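Local coordinates for protein putative 6-phosphogluconolactonase (Neisseria gonorrhoeae, PDB 3LHI) that probably hydrolyses 6-phosphogluconolactone to 6-phosphogluconate, the second step of the oxidative pentose phosphate pathway, at residues A[14-17]-A[18-22]. Residues are numbered along the deposited sequence; the frame is centred on the assembly and turned at random.
Sequences AAQS and LADAV
Ala14 O takes the backbone N-H of Leu18 at 2.9 Å, and Leu18 CB comes up beside the same oxygen. Both side chains belong to the buried side: Ala14 meets Ala231 and Leu18 reaches Phe190, Ala192 and Phe229. One residue on, Ala15 O accepts from Ala19 N, also at 2.9 Å, and the two methyl groups pack against Ala48 and Ala52 of helix 47-54. Gln16 is tied to Asp20 twice. Its carbonyl O receives Asp20 N at 2.9 Å, and its side chain, bent at chi2 (68°), carries the amide forward along the helix, where NE2 donates to Asp20 OD1 at 3.0 Å. The acceptor lies in the amide plane, but NE2 approaches on the syn side from 34° out of the carboxylate plane. Lys56 NZ makes a salt bridge to the same OD1, and the two partners probably limit the carboxylate's rotation. Ser17 O closes the turn with Ala21 N at 3.1 Å. This is regular alpha-helix, each N-H bonded to the carbonyl O four residues earlier, with an i/i+4 Gln-Asp side-chain hydrogen bond, part of helix 11-33 packed against the parallel strands 188-194 and 226-231 of an alpha/beta fold.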
ATOM      1  N   ALA A  14     -16.490   2.102   8.259  1.00 17.31           N
ATOM      2  CA  ALA A  14     -15.312   2.680   7.584  1.00 17.08           C
ATOM      3  C   ALA A  14     -14.800   1.693   6.522  1.00 15.86           C
ATOM      4  O   ALA A  14     -14.472   2.089   5.394  1.00 16.29           O
ATOM      5  CB  ALA A  14     -14.220   2.998   8.533  1.00 19.18           C
ATOM      6  N   ALA A  15     -14.746   0.421   6.871  1.00 15.79           N
ATOM      7  CA  ALA A  15     -14.218  -0.600   5.955  1.00 16.30           C
ATOM      8  C   ALA A  15     -15.116  -0.719   4.703  1.00 14.58           C
ATOM      9  O   ALA A  15     -14.646  -0.826   3.557  1.00 15.40           O
ATOM     10  CB  ALA A  15     -14.111  -1.959   6.661  1.00 16.72           C
ATOM     11  N   GLN A  16     -16.452  -0.767   4.899  1.00 14.94           N
ATOM     12  CA  GLN A  16     -17.377  -0.868   3.803  1.00 15.21           C
ATOM     13  C   GLN A  16     -17.319   0.367   2.915  1.00 14.09           C
ATOM     14  O   GLN A  16     -17.363   0.280   1.677  1.00 16.14           O
ATOM     15  CB  GLN A  16     -18.824  -1.114   4.271  1.00 17.83           C
ATOM     16  CG  GLN A  16     -19.759  -1.324   3.124  1.00 17.41           C
ATOM     17  CD  GLN A  16     -19.499  -2.645   2.363  1.00 17.77           C
ATOM     18  OE1 GLN A  16     -19.461  -3.726   2.989  1.00 21.59           O
ATOM     19  NE2 GLN A  16     -19.283  -2.559   1.052  1.00 18.76           N
ATOM     20  N   SER A  17     -17.225   1.533   3.547  0.50 13.81           N
ATOM     21  CA  SER A  17     -17.204   2.788   2.820  0.50 13.05           C
ATOM     22  C   SER A  17     -15.906   2.952   1.997  0.50 12.02           C
ATOM     23  O   SER A  17     -15.931   3.509   0.908  0.50 12.58           O
ATOM     24  CB  SER A  17     -17.367   3.957   3.789  0.50 14.04           C
ATOM     25  OG  SER A  17     -18.662   3.986   4.355  0.50 17.24           O
ATOM     26  N   LEU A  18     -14.789   2.457   2.517  1.00 13.60           N
ATOM     27  CA  LEU A  18     -13.526   2.428   1.768  1.00 12.44           C
ATOM     28  C   LEU A  18     -13.660   1.433   0.614  1.00 12.08           C
ATOM     29  O   LEU A  18     -13.265   1.731  -0.507  1.00 12.47           O
ATOM     30  CB  LEU A  18     -12.370   2.082   2.695  1.00 11.62           C
ATOM     31  CG  LEU A  18     -10.993   2.039   2.019  1.00 12.84           C
ATOM     32  CD1 LEU A  18     -10.647   3.324   1.281  1.00 13.87           C
ATOM     33  CD2 LEU A  18      -9.943   1.636   3.035  1.00 14.23           C
ATOM     34  N   ALA A  19     -14.212   0.246   0.871  1.00 13.05           N
ATOM     35  CA  ALA A  19     -14.407  -0.720  -0.211  1.00 12.16           C
ATOM     36  C   ALA A  19     -15.257  -0.124  -1.353  1.00 13.09           C
ATOM     37  O   ALA A  19     -14.991  -0.338  -2.533  1.00 14.02           O
ATOM     38  CB  ALA A  19     -15.038  -2.001   0.330  1.00 14.56           C
ATOM     39  N   ASP A  20     -16.307   0.609  -0.971  1.00 14.46           N
ATOM     40  CA  ASP A  20     -17.209   1.198  -1.949  1.00 15.29           C
ATOM     41  C   ASP A  20     -16.430   2.207  -2.808  1.00 12.97           C
ATOM     42  O   ASP A  20     -16.546   2.219  -4.039  1.00 15.76           O
ATOM     43  CB  ASP A  20     -18.383   1.895  -1.284  1.00 15.71           C
ATOM     44  CG  ASP A  20     -19.353   0.945  -0.608  1.00 18.77           C
ATOM     45  OD1 ASP A  20     -19.307  -0.275  -0.817  1.00 20.43           O
ATOM     46  OD2 ASP A  20     -20.174   1.506   0.201  1.00 24.20           O
ATOM     47  N   ALA A  21     -15.635   3.062  -2.172  1.00 13.67           N
ATOM     48  CA  ALA A  21     -14.880   4.092  -2.883  1.00 13.50           C
ATOM     49  C   ALA A  21     -13.799   3.474  -3.755  1.00 14.61           C
ATOM     50  O   ALA A  21     -13.569   3.932  -4.879  1.00 14.53           O
ATOM     51  CB  ALA A  21     -14.274   5.110  -1.893  1.00 15.25           C
ATOM     52  N   VAL A  22     -13.101   2.454  -3.245  1.00 13.12           N
ATOM     53  CA  VAL A  22     -12.062   1.799  -4.023  1.00 12.92           C
ATOM     54  C   VAL A  22     -12.653   1.057  -5.219  1.00 12.57           C
ATOM     55  O   VAL A  22     -12.088   1.127  -6.324  1.00 13.30           O
ATOM     56  CB  VAL A  22     -11.209   0.874  -3.089  1.00 12.86           C
ATOM     57  CG1 VAL A  22     -10.367  -0.093  -3.928  1.00 12.55           C
ATOM     58  CG2 VAL A  22     -10.394   1.685  -2.104  1.00 12.55           C
TER